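Local coordinates for protein protease 2A (Rhinovirus C, PDB 5X45) that probably cleaves the viral polyprotein and host proteins as a chymotrypsin-like cysteine protease that carries a structural zinc ion, at residues G58-R63 / R67-E72; M120-G125 / A130-R135; M7-H10 / I15-C18; T34-V39 / G85-H90. All blocks are in the same frame, centred on the assembly; numbering follows the deposited sequence.

Contact 1 (G58-R63 / R67-E72); sequences GCYYSR and RYFPVE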
loop_
_atom_site.group_PDB
_atom_site.type_symbol
_atom_site.label_atom_id
_atom_site.label_comp_id
_atom_site.label_asym_id
_atom_site.label_seq_id
_atom_site.Cartn_x
_atom_site.Cartn_y
_atom_site.Cartn_z
ATOM N N GLY A 58 11.891 -5.557 3.374
ATOM C CA GLY A 58 11.266 -5.498 4.677
ATOM C C GLY A 58 10.312 -6.649 4.905
ATOM O O GLY A 58 10.575 -7.788 4.515
ATOM N N CYS A 59 9.195 -6.351 5.547
ATOM C CA CYS A 59 8.203 -7.365 5.848
ATOM C C CYS A 59 6.806 -6.827 5.601
ATOM O O CYS A 59 6.579 -5.620 5.673
ATOM C CB CYS A 59 8.341 -7.836 7.289
ATOM S SG CYS A 59 8.332 -6.478 8.456
ATOM N N TYR A 60 5.870 -7.710 5.282
ATOM C CA TYR A 60 4.520 -7.247 5.022
ATOM C C TYR A 60 3.456 -8.165 5.614
ATOM O O TYR A 60 3.677 -9.359 5.810
ATOM C CB TYR A 60 4.295 -7.074 3.515
ATOM C CG TYR A 60 4.088 -8.356 2.746
ATOM C CD1 TYR A 60 5.167 -9.120 2.325
ATOM C CD2 TYR A 60 2.801 -8.806 2.436
ATOM C CE1 TYR A 60 4.973 -10.291 1.608
ATOM C CE2 TYR A 60 2.599 -9.973 1.724
ATOM C CZ TYR A 60 3.687 -10.713 1.312
ATOM O OH TYR A 60 3.492 -11.876 0.602
ATOM N N TYR A 61 2.291 -7.590 5.885
ATOM C CA TYR A 61 1.162 -8.350 6.389
ATOM C C TYR A 61 0.366 -8.978 5.243
ATOM O O TYR A 61 -0.016 -8.295 4.296
ATOM C CB TYR A 61 0.262 -7.447 7.233
ATOM C CG TYR A 61 -0.987 -8.135 7.698
ATOM C CD1 TYR A 61 -0.927 -9.177 8.614
ATOM C CD2 TYR A 61 -2.231 -7.758 7.209
ATOM C CE1 TYR A 61 -2.078 -9.821 9.040
ATOM C CE2 TYR A 61 -3.386 -8.399 7.627
ATOM C CZ TYR A 61 -3.300 -9.428 8.541
ATOM O OH TYR A 61 -4.438 -10.065 8.959
ATOM N N SER A 62 0.141 -10.283 5.330
ATOM C CA SER A 62 -0.724 -11.006 4.400
ATOM C C SER A 62 -2.025 -11.370 5.093
ATOM O O SER A 62 -2.014 -12.210 6.002
ATOM C CB SER A 62 -0.038 -12.279 3.894
ATOM O OG SER A 62 -0.955 -13.116 3.200
ATOM N N ARG A 63 -3.142 -10.775 4.668
ATOM C CA ARG A 63 -4.412 -11.039 5.352
ATOM C C ARG A 63 -4.866 -12.475 5.121
ATOM O O ARG A 63 -5.329 -13.132 6.053
ATOM C CB ARG A 63 -5.523 -10.077 4.919
ATOM C CG ARG A 63 -6.732 -10.171 5.846
ATOM C CD ARG A 63 -7.866 -9.260 5.447
ATOM N NE ARG A 63 -8.709 -9.877 4.425
ATOM C CZ ARG A 63 -9.902 -10.419 4.660
ATOM N NH1 ARG A 63 -10.403 -10.423 5.887
ATOM N NH2 ARG A 63 -10.596 -10.959 3.666
ATOM N N ARG A 67 -0.504 -13.559 8.620
ATOM C CA ARG A 67 0.820 -13.464 9.226
ATOM C C ARG A 67 1.696 -12.501 8.449
ATOM O O ARG A 67 1.367 -12.105 7.337
ATOM C CB ARG A 67 1.494 -14.838 9.292
ATOM C CG ARG A 67 1.546 -15.559 7.952
ATOM C CD ARG A 67 2.650 -16.594 7.911
ATOM N NE ARG A 67 3.965 -15.971 7.818
ATOM C CZ ARG A 67 5.076 -16.617 7.477
ATOM N NH1 ARG A 67 5.038 -17.910 7.187
ATOM N NH2 ARG A 67 6.228 -15.966 7.414
ATOM N N TYR A 68 2.827 -12.146 9.035
ATOM C CA TYR A 68 3.807 -11.326 8.348
ATOM C C TYR A 68 4.807 -12.182 7.571
ATOM O O TYR A 68 5.092 -13.314 7.961
ATOM C CB TYR A 68 4.533 -10.432 9.351
ATOM C CG TYR A 68 3.898 -9.081 9.489
ATOM C CD1 TYR A 68 2.709 -8.917 10.190
ATOM C CD2 TYR A 68 4.477 -7.965 8.896
ATOM C CE1 TYR A 68 2.118 -7.669 10.306
ATOM C CE2 TYR A 68 3.893 -6.716 9.000
ATOM C CZ TYR A 68 2.716 -6.572 9.704
ATOM O OH TYR A 68 2.141 -5.327 9.810
ATOM N N PHE A 69 5.297 -11.645 6.453
ATOM C CA PHE A 69 6.341 -12.279 5.641
ATOM C C PHE A 69 7.509 -11.340 5.417
ATOM O O PHE A 69 7.301 -10.172 5.123
ATOM C CB PHE A 69 5.817 -12.693 4.268
ATOM C CG PHE A 69 4.915 -13.880 4.288
ATOM C CD1 PHE A 69 5.441 -15.167 4.317
ATOM C CD2 PHE A 69 3.535 -13.718 4.240
ATOM C CE1 PHE A 69 4.596 -16.274 4.313
ATOM C CE2 PHE A 69 2.689 -14.815 4.245
ATOM C CZ PHE A 69 3.218 -16.093 4.282
ATOM N N PRO A 70 8.740 -11.859 5.488
ATOM C CA PRO A 70 9.870 -11.082 4.966
ATOM C C PRO A 70 9.699 -10.922 3.469
ATOM O O PRO A 70 9.047 -11.776 2.869
ATOM C CB PRO A 70 11.087 -11.949 5.299
ATOM C CG PRO A 70 10.635 -12.794 6.451
ATOM C CD PRO A 70 9.182 -13.084 6.172
ATOM N N VAL A 71 10.229 -9.855 2.878
ATOM C CA VAL A 71 10.083 -9.659 1.434
ATOM C C VAL A 71 11.176 -8.734 0.910
ATOM O O VAL A 71 11.611 -7.820 1.616
ATOM C CB VAL A 71 8.671 -9.088 1.093
ATOM C CG1 VAL A 71 8.510 -7.673 1.623
ATOM C CG2 VAL A 71 8.393 -9.149 -0.397
ATOM N N GLU A 72 11.655 -9.006 -0.304
ATOM C CA GLU A 72 12.627 -8.138 -0.979
ATOM C C GLU A 72 12.000 -7.578 -2.254
ATOM O O GLU A 72 11.537 -8.344 -3.095
ATOM C CB GLU A 72 13.904 -8.909 -1.315
ATOM C CG GLU A 72 14.519 -9.626 -0.124
ATOM C CD GLU A 72 13.880 -10.994 0.112
ATOM O OE1 GLU A 72 13.036 -11.406 -0.714
ATOM O OE2 GLU A 72 14.198 -11.649 1.128
#
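Y61 and Y68 pack together on one face of this antiparallel strand pair, and Y60, F69 and V71 fill the other. On the first face CB of Y61 is the bump. It sits over the Y68 ring face, 3.9 Å from its centroid, a CH-pi contact. The Y68 ring lies across the backbone of the partner strand. Y68 CD2 comes 4.2 Å from SG of C59, which meets the ring obliquely, and Y68 OH bonds to the carbonyl of P4. On the second face chi1 of Y60 (76°) sets its CG between the backbone N and the carbonyl carbon. The ring fills the hollow between F69 and V71. Y60 CE1 is 3.7 Å from F69 CB, and Y60 CD1 is 3.7 Å from V71 CG1. The Y60 and F69 rings meet obliquely, their planes 32° apart. S62 CB fits at the edge of the F69 ring, 3.7 Å from F69 CE2. NE of R67 lies over one face of that ring. Backbone bonds join G58 to V71, Y60 to F69 and S62 to R67; R67 N to S62 O is weak. This beta hairpin starts the six-stranded barrel of a chymotrypsin-like protease.

Contact 2 (M120-G125 / A130-R135); sequences MITAGG and AFTDLR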
loop_
_atom_site.group_PDB
_atom_site.type_symbol
_atom_site.label_atom_id
_atom_site.label_comp_id
_atom_site.label_asym_id
_atom_site.label_seq_id
_atom_site.Cartn_x
_atom_site.Cartn_y
_atom_site.Cartn_z
ATOM N N MET A 120 1.815 -0.296 0.717
ATOM C CA MET A 120 0.573 -1.034 0.939
ATOM C C MET A 120 0.318 -1.955 -0.240
ATOM O O MET A 120 0.524 -1.560 -1.389
ATOM C CB MET A 120 -0.621 -0.093 1.088
ATOM C CG MET A 120 -0.883 0.442 2.474
ATOM S SD MET A 120 -2.455 1.361 2.522
ATOM C CE MET A 120 -2.178 2.579 1.233
ATOM N N ILE A 121 -0.129 -3.173 0.025
ATOM C CA ILE A 121 -0.485 -4.069 -1.067
ATOM C C ILE A 121 -1.582 -3.432 -1.908
ATOM O O ILE A 121 -2.576 -2.944 -1.371
ATOM C CB ILE A 121 -0.972 -5.425 -0.569
ATOM C CG1 ILE A 121 0.145 -6.144 0.188
ATOM C CG2 ILE A 121 -1.504 -6.245 -1.748
ATOM C CD1 ILE A 121 -0.247 -7.508 0.684
ATOM N N THR A 122 -1.392 -3.423 -3.224
ATOM C CA THR A 122 -2.357 -2.811 -4.125
ATOM C C THR A 122 -2.817 -3.792 -5.200
ATOM O O THR A 122 -3.878 -3.626 -5.803
ATOM C CB THR A 122 -1.758 -1.570 -4.784
ATOM O OG1 THR A 122 -2.779 -0.851 -5.480
ATOM C CG2 THR A 122 -0.640 -1.958 -5.741
ATOM N N ALA A 123 -2.002 -4.816 -5.419
ATOM C CA ALA A 123 -2.264 -5.855 -6.401
ATOM C C ALA A 123 -1.239 -6.965 -6.217
ATOM O O ALA A 123 -0.220 -6.769 -5.562
ATOM C CB ALA A 123 -2.196 -5.297 -7.808
ATOM N N GLY A 124 -1.523 -8.136 -6.770
ATOM C CA GLY A 124 -0.580 -9.240 -6.754
ATOM C C GLY A 124 -1.162 -10.472 -7.422
ATOM O O GLY A 124 -2.367 -10.550 -7.640
ATOM N N GLY A 125 -0.326 -11.465 -7.697
ATOM C CA GLY A 125 -0.813 -12.672 -8.335
ATOM C C GLY A 125 -0.063 -13.931 -7.945
ATOM O O GLY A 125 0.036 -14.255 -6.759
ATOM N N ALA A 130 2.457 -6.752 -5.264
ATOM C CA ALA A 130 2.773 -5.387 -5.672
ATOM C C ALA A 130 2.330 -4.400 -4.608
ATOM O O ALA A 130 1.187 -4.430 -4.146
ATOM C CB ALA A 130 2.101 -5.058 -6.997
ATOM N N PHE A 131 3.237 -3.516 -4.227
ATOM C CA PHE A 131 2.920 -2.509 -3.235
ATOM C C PHE A 131 2.963 -1.133 -3.889
ATOM O O PHE A 131 3.824 -0.883 -4.738
ATOM C CB PHE A 131 3.915 -2.555 -2.063
ATOM C CG PHE A 131 4.139 -3.933 -1.487
ATOM C CD1 PHE A 131 5.098 -4.785 -2.030
ATOM C CD2 PHE A 131 3.412 -4.364 -0.378
ATOM C CE1 PHE A 131 5.318 -6.048 -1.487
ATOM C CE2 PHE A 131 3.628 -5.623 0.171
ATOM C CZ PHE A 131 4.585 -6.471 -0.387
ATOM N N THR A 132 2.048 -0.243 -3.512
ATOM C CA THR A 132 2.269 1.162 -3.818
ATOM C C THR A 132 3.268 1.706 -2.811
ATOM O O THR A 132 3.128 1.515 -1.608
ATOM C CB THR A 132 0.994 2.029 -3.789
ATOM O OG1 THR A 132 0.526 2.169 -2.446
ATOM C CG2 THR A 132 -0.065 1.418 -4.610
ATOM N N ASP A 133 4.292 2.358 -3.331
ATOM C CA ASP A 133 5.276 3.029 -2.520
ATOM C C ASP A 133 4.637 4.323 -2.016
ATOM O O ASP A 133 4.225 5.167 -2.813
ATOM C CB ASP A 133 6.541 3.298 -3.348
ATOM C CG ASP A 133 7.712 3.812 -2.511
ATOM O OD1 ASP A 133 7.501 4.305 -1.374
ATOM O OD2 ASP A 133 8.859 3.712 -3.003
ATOM N N LEU A 134 4.548 4.471 -0.697
ATOM C CA LEU A 134 3.868 5.613 -0.095
ATOM C C LEU A 134 4.778 6.832 -0.006
ATOM O O LEU A 134 4.302 7.957 0.152
ATOM C CB LEU A 134 3.361 5.262 1.303
ATOM C CG LEU A 134 2.322 4.151 1.328
ATOM C CD1 LEU A 134 1.996 3.813 2.767
ATOM C CD2 LEU A 134 1.078 4.523 0.541
ATOM N N ARG A 135 6.086 6.604 -0.089
ATOM C CA ARG A 135 7.063 7.681 0.075
ATOM C C ARG A 135 6.901 8.848 -0.917
ATOM O O ARG A 135 6.977 10.010 -0.502
ATOM C CB ARG A 135 8.484 7.108 0.017
ATOM C CG ARG A 135 8.812 6.250 1.234
ATOM C CD ARG A 135 10.108 5.481 1.061
ATOM N NE ARG A 135 9.977 4.469 0.018
ATOM C CZ ARG A 135 10.828 3.469 -0.171
ATOM N NH1 ARG A 135 11.873 3.325 0.636
ATOM N NH2 ARG A 135 10.621 2.598 -1.153
#
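M120 and T132 form a hydrogen-bonded antiparallel pair, I121 faces F131 as a non-hydrogen-bonded pair, and T122 and A123 then both face A130 in a classic beta bulge. The bulge centres on A130 O. It takes T122 N at 2.9 Å and, weakly, A123 N at 3.5 Å. A130 N returns a bond to A123 O at 2.7 Å.

T122 and T132 meet by their carbon branches, at about a right angle. T122 CB touches T132 CG2 at 3.4 Å. The hydroxyl of T122 lies anti to the backbone N (chi1 -170°). It bonds to Q92 OE1. CG1 of I121 approaches the F131 ring obliquely, 3.5 Å from F131 CE2. F131 also meets Y60 edge-to-face. M120 bends at chi3 (-56°), and its methyl CE reaches L134 CD2 at 3.9 Å. V9 and L37 pack on the same two side chains.

At the end of the second segment D133 turns back on R135. D133 OD1 accepts both the backbone N of R135, as in an Asx turn, and NE of R135, at 2.8 Å on the syn lone pair. R135 NH2 donates to D133 OD2 from above the carboxylate plane. R135 NH1 continues to the backbone carbonyl of C55, a residue of the zinc site.

The chemistry is thus divided. The salt bridge braces the turn, and R135 NH1 ties it to the backbone of C55. The middle of the hairpin is buried and its side chains meet mostly through carbon atoms, with the T122 hydroxyl satisfied by Q92.

Contact 3 (M7-H10 / I15-C18); sequences MFVH and IYKC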
loop_
_atom_site.group_PDB
_atom_site.type_symbol
_atom_site.label_atom_id
_atom_site.label_comp_id
_atom_site.label_asym_id
_atom_site.label_seq_id
_atom_site.Cartn_x
_atom_site.Cartn_y
_atom_site.Cartn_z
ATOM N N MET A 7 -5.380 -2.601 7.710
ATOM C CA MET A 7 -5.241 -2.458 6.259
ATOM C C MET A 7 -5.232 -0.984 5.829
ATOM O O MET A 7 -5.873 -0.612 4.849
ATOM C CB MET A 7 -6.383 -3.179 5.534
ATOM C CG MET A 7 -6.709 -4.572 6.051
ATOM S SD MET A 7 -5.428 -5.767 5.679
ATOM C CE MET A 7 -5.883 -6.299 4.028
ATOM N N PHE A 8 -4.564 -0.140 6.600
ATOM C CA PHE A 8 -4.456 1.273 6.280
ATOM C C PHE A 8 -3.233 1.801 7.008
ATOM O O PHE A 8 -2.707 1.132 7.888
ATOM C CB PHE A 8 -5.721 2.052 6.691
ATOM C CG PHE A 8 -6.068 1.929 8.157
ATOM C CD1 PHE A 8 -5.471 2.758 9.103
ATOM C CD2 PHE A 8 -6.999 0.986 8.593
ATOM C CE1 PHE A 8 -5.787 2.635 10.464
ATOM C CE2 PHE A 8 -7.328 0.864 9.953
ATOM C CZ PHE A 8 -6.720 1.680 10.884
ATOM N N VAL A 9 -2.792 3.000 6.648
ATOM C CA VAL A 9 -1.672 3.631 7.327
ATOM C C VAL A 9 -2.127 4.900 8.022
ATOM O O VAL A 9 -2.703 5.782 7.397
ATOM C CB VAL A 9 -0.535 3.953 6.347
ATOM C CG1 VAL A 9 0.644 4.560 7.079
ATOM C CG2 VAL A 9 -0.130 2.695 5.587
ATOM N N HIS A 10 -1.854 4.994 9.318
ATOM C CA HIS A 10 -2.336 6.109 10.122
ATOM C C HIS A 10 -1.176 6.852 10.780
ATOM O O HIS A 10 -0.653 6.426 11.808
ATOM C CB HIS A 10 -3.318 5.592 11.174
ATOM C CG HIS A 10 -4.000 6.676 11.950
ATOM N ND1 HIS A 10 -4.798 6.408 13.045
ATOM C CD2 HIS A 10 -4.012 8.015 11.790
ATOM C CE1 HIS A 10 -5.268 7.545 13.528
ATOM N NE2 HIS A 10 -4.810 8.535 12.788
ATOM N N ILE A 15 -4.294 9.733 7.138
ATOM C CA ILE A 15 -4.682 8.339 6.957
ATOM C C ILE A 15 -4.597 7.961 5.476
ATOM O O ILE A 15 -5.151 8.649 4.619
ATOM C CB ILE A 15 -6.107 8.082 7.437
ATOM C CG1 ILE A 15 -6.256 8.460 8.905
ATOM C CG2 ILE A 15 -6.488 6.632 7.197
ATOM C CD1 ILE A 15 -7.702 8.577 9.345
ATOM N N TYR A 16 -3.904 6.866 5.186
ATOM C CA TYR A 16 -3.684 6.402 3.819
ATOM C C TYR A 16 -4.464 5.118 3.572
ATOM O O TYR A 16 -4.293 4.138 4.294
ATOM C CB TYR A 16 -2.191 6.167 3.569
ATOM C CG TYR A 16 -1.316 7.390 3.715
ATOM C CD1 TYR A 16 -1.078 7.972 4.965
ATOM C CD2 TYR A 16 -0.690 7.939 2.608
ATOM C CE1 TYR A 16 -0.260 9.100 5.089
ATOM C CE2 TYR A 16 0.126 9.055 2.722
ATOM C CZ TYR A 16 0.336 9.629 3.957
ATOM O OH TYR A 16 1.150 10.730 4.034
ATOM N N LYS A 17 -5.318 5.115 2.558
ATOM C CA LYS A 17 -6.105 3.930 2.248
ATOM C C LYS A 17 -6.045 3.637 0.759
ATOM O O LYS A 17 -5.750 4.525 -0.039
ATOM C CB LYS A 17 -7.562 4.121 2.679
ATOM C CG LYS A 17 -7.724 4.592 4.112
ATOM C CD LYS A 17 -9.166 4.558 4.581
ATOM C CE LYS A 17 -9.375 3.383 5.534
ATOM N NZ LYS A 17 -10.788 3.233 5.980
ATOM N N CYS A 18 -6.345 2.422 0.396
ATOM C CA CYS A 18 -6.464 2.069 -0.976
ATOM C C CYS A 18 -7.758 2.670 -1.433
ATOM O O CYS A 18 -8.745 2.536 -0.782
ATOM C CB CYS A 18 -6.475 0.563 -1.112
ATOM S SG CYS A 18 -4.855 -0.171 -1.089
HETATM O O HOH W 1 -6.746 0.727 2.333
#
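I15 faces H10 as a non-hydrogen-bonded antiparallel pair. Its CG1 lies anti to the carbonyl carbon (chi1 -58°) and meets the imidazole obliquely, 3.7 Å from H10 CD2. The polar end of H10 looks to another partner, since its NE2 bonds to the carbonyl of V44. The second branch of I15, CG2, lies 4.4 Å from CD1 of F8. The CA of I15 also makes a C-H...O contact with V9 O.

Y16 comes next and carries the backbone bonds. Its N donates to V9 O at 2.7 Å, and its O takes V9 N at 3.0 Å. The side chains of this pair share a face, with V9 CB and Y16 CB 3.9 Å apart. The Y16 ring turns one edge to V9 O, which lies near the ring plane and 3.7 Å from Y16 CD1. V39 packs on the ring, and I50 and S138 touch the same side chain.

K17 runs along F8. Its CE is 4.1 Å from F8 CB, and the aliphatic chain bends at chi3 (106°). Its own backbone faces strand 37-41, where it pairs with Q38.

C18 has no direct bond to the first segment. A water takes its place: it accepts from C18 N and donates to M7 O at 3.0 Å.

Strands 9-10 and 14-18 form the edge hairpin of the N-terminal four-stranded antiparallel sheet. It opens step by step, from two direct bonds at V9 to a water bridge at M7. V9 turns to M120 and L134. K17 adds its carbon chain to the apolar packing, while backbone and water bonds satisfy the polar groups of the main chain.

Contact 4 (T34-V39 / G85-H90); sequences TADLQV and GYYPKH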
loop_
_atom_site.group_PDB
_atom_site.type_symbol
_atom_site.label_atom_id
_atom_site.label_comp_id
_atom_site.label_asym_id
_atom_site.label_seq_id
_atom_site.Cartn_x
_atom_site.Cartn_y
_atom_site.Cartn_z
ATOM N N THR A 34 -4.252 6.409 -10.135
ATOM C CA THR A 34 -3.101 5.828 -10.818
ATOM C C THR A 34 -2.146 5.210 -9.797
ATOM O O THR A 34 -1.145 4.583 -10.154
ATOM C CB THR A 34 -2.355 6.872 -11.678
ATOM O OG1 THR A 34 -2.169 8.078 -10.922
ATOM C CG2 THR A 34 -3.152 7.186 -12.932
ATOM N N ALA A 35 -2.459 5.405 -8.520
ATOM C CA ALA A 35 -1.728 4.755 -7.446
ATOM C C ALA A 35 -2.683 4.006 -6.520
ATOM O O ALA A 35 -2.260 3.488 -5.482
ATOM C CB ALA A 35 -0.923 5.779 -6.662
ATOM N N ASP A 36 -3.967 3.974 -6.897
ATOM C CA ASP A 36 -5.030 3.378 -6.079
ATOM C C ASP A 36 -4.923 3.872 -4.632
ATOM O O ASP A 36 -5.000 3.092 -3.673
ATOM C CB ASP A 36 -4.970 1.847 -6.143
ATOM C CG ASP A 36 -6.182 1.190 -5.506
ATOM O OD1 ASP A 36 -7.233 1.860 -5.426
ATOM O OD2 ASP A 36 -6.083 0.015 -5.078
ATOM N N LEU A 37 -4.772 5.181 -4.480
ATOM C CA LEU A 37 -4.434 5.760 -3.184
ATOM C C LEU A 37 -5.313 6.934 -2.830
ATOM O O LEU A 37 -5.525 7.835 -3.643
ATOM C CB LEU A 37 -2.977 6.219 -3.173
ATOM C CG LEU A 37 -2.479 6.806 -1.857
ATOM C CD1 LEU A 37 -2.383 5.725 -0.771
ATOM C CD2 LEU A 37 -1.144 7.495 -2.062
ATOM N N GLN A 38 -5.819 6.924 -1.607
ATOM C CA GLN A 38 -6.542 8.068 -1.075
ATOM C C GLN A 38 -5.910 8.483 0.237
ATOM O O GLN A 38 -5.594 7.635 1.066
ATOM C CB GLN A 38 -8.020 7.753 -0.870
ATOM C CG GLN A 38 -8.740 8.851 -0.092
ATOM C CD GLN A 38 -10.251 8.722 -0.098
ATOM O OE1 GLN A 38 -10.847 8.177 -1.033
ATOM N NE2 GLN A 38 -10.879 9.195 0.971
ATOM N N VAL A 39 -5.677 9.778 0.412
ATOM C CA VAL A 39 -5.131 10.243 1.676
ATOM C C VAL A 39 -6.070 11.257 2.316
ATOM O O VAL A 39 -6.493 12.220 1.674
ATOM C CB VAL A 39 -3.747 10.876 1.517
ATOM C CG1 VAL A 39 -3.157 11.168 2.899
ATOM C CG2 VAL A 39 -2.835 9.955 0.734
ATOM N N GLY A 85 -12.395 -6.392 -9.916
ATOM C CA GLY A 85 -13.830 -6.211 -9.800
ATOM C C GLY A 85 -14.160 -4.742 -9.644
ATOM O O GLY A 85 -15.230 -4.280 -10.050
ATOM N N TYR A 86 -13.211 -4.000 -9.086
ATOM C CA TYR A 86 -13.382 -2.571 -8.871
ATOM C C TYR A 86 -12.725 -1.721 -9.971
ATOM O O TYR A 86 -13.123 -0.576 -10.193
ATOM C CB TYR A 86 -12.841 -2.196 -7.491
ATOM C CG TYR A 86 -11.552 -2.885 -7.132
ATOM C CD1 TYR A 86 -10.331 -2.357 -7.539
ATOM C CD2 TYR A 86 -11.546 -4.063 -6.395
ATOM C CE1 TYR A 86 -9.131 -2.971 -7.209
ATOM C CE2 TYR A 86 -10.344 -4.691 -6.060
ATOM C CZ TYR A 86 -9.139 -4.136 -6.473
ATOM O OH TYR A 86 -7.939 -4.741 -6.160
ATOM N N TYR A 87 -11.736 -2.280 -10.664
ATOM C CA TYR A 87 -11.061 -1.557 -11.747
ATOM C C TYR A 87 -10.956 -2.417 -12.989
ATOM O O TYR A 87 -10.748 -3.632 -12.898
ATOM C CB TYR A 87 -9.641 -1.137 -11.361
ATOM C CG TYR A 87 -9.549 -0.065 -10.314
ATOM C CD1 TYR A 87 -10.448 0.997 -10.286
ATOM C CD2 TYR A 87 -8.559 -0.125 -9.336
ATOM C CE1 TYR A 87 -10.362 1.970 -9.310
ATOM C CE2 TYR A 87 -8.462 0.839 -8.361
ATOM C CZ TYR A 87 -9.362 1.883 -8.348
ATOM O OH TYR A 87 -9.255 2.840 -7.367
ATOM N N PRO A 88 -11.072 -1.784 -14.164
ATOM C CA PRO A 88 -10.653 -2.447 -15.399
ATOM C C PRO A 88 -9.130 -2.562 -15.433
ATOM O O PRO A 88 -8.454 -1.996 -14.564
ATOM C CB PRO A 88 -11.162 -1.509 -16.492
ATOM C CG PRO A 88 -11.166 -0.164 -15.842
ATOM C CD PRO A 88 -11.574 -0.421 -14.411
ATOM N N LYS A 89 -8.607 -3.304 -16.401
ATOM C CA LYS A 89 -7.169 -3.380 -16.622
ATOM C C LYS A 89 -6.630 -1.958 -16.796
ATOM O O LYS A 89 -7.165 -1.189 -17.599
ATOM C CB LYS A 89 -6.879 -4.238 -17.857
ATOM C CG LYS A 89 -5.565 -3.954 -18.570
ATOM C CD LYS A 89 -5.452 -4.810 -19.828
ATOM C CE LYS A 89 -4.253 -4.418 -20.676
ATOM N NZ LYS A 89 -3.722 -5.544 -21.504
ATOM N N HIS A 90 -5.587 -1.606 -16.043
ATOM C CA HIS A 90 -5.065 -0.235 -16.046
ATOM C C HIS A 90 -3.615 -0.169 -15.583
ATOM O O HIS A 90 -3.097 -1.123 -14.999
ATOM C CB HIS A 90 -5.907 0.663 -15.147
ATOM C CG HIS A 90 -5.773 0.339 -13.694
ATOM N ND1 HIS A 90 -6.319 -0.793 -13.129
ATOM C CD2 HIS A 90 -5.131 0.988 -12.693
ATOM C CE1 HIS A 90 -6.025 -0.826 -11.841
ATOM N NE2 HIS A 90 -5.307 0.242 -11.550
#
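OD1 of D36 accepts a hydrogen bond from OH of Y87, with the two oxygens 3.0 Å apart. The hydroxyl does not lie in the carboxylate plane. It meets OD1 from above, 42° out of that plane. The carboxylate and the Y87 ring are turned 80° against each other. The carboxylate carbon of D36 sits at the ring edge, in the ring plane, beside CE2 and OH. Y87 CE2 is 3.7 Å from D36 CG and 3.3 Å from D36 OD1. The ring is therefore met at its rim and not over a face.

Chi1 of D36 (-170°) sets the carboxylate anti to the backbone N and so extends it toward the tyrosine. The other oxygen, OD2, has weak bonds to ND1 of H20 and to OG1 of T122. The H20 to D36 pairing is consistent with the histidine and aspartate of a chymotrypsin-like catalytic triad. Y87 would then be a second-shell group that may help position the aspartate. Next to it, Y86 stacks on H20.

The loop of Y87 has its own bonds. H90 ND1 donates to P88 O at 2.8 Å, and OG of S84 bonds to the backbone N of both Y86 and Y87.

D36 lies in a G1 beta bulge just before strand 37-41, and its backbone pairs with A19. Strand 14-18 reaches it through C18, and strand 90-93 through Q92. The 85-90 loop links strand 78-81 to strand 90-93, and Y87 bridges that two-stranded sheet to the N-terminal four-stranded sheet.

Overall arrangement
Contacts 1 and 2 are hairpins of the same six-stranded barrel, with centres 12 Å apart. They meet inside it, where Y60 CG is 3.7 Å from F131 CZ. Contact 3 belongs to the four-stranded sheet, and contact 4 includes the start of its strand 37-41. K17 O and Q38 N are 2.9 Å apart there. Contact 2 touches all the others. Its L134 and M120 pack on V9 of contact 3 and L37 of contact 4, joining barrel and sheet. Contact 4 holds the probable active-site aspartate. Contact 1, across the chain centre, is about 22 Å away between centres. Its G58 lies about 8 Å from the zinc ion held by C53, C55, C113 and H115.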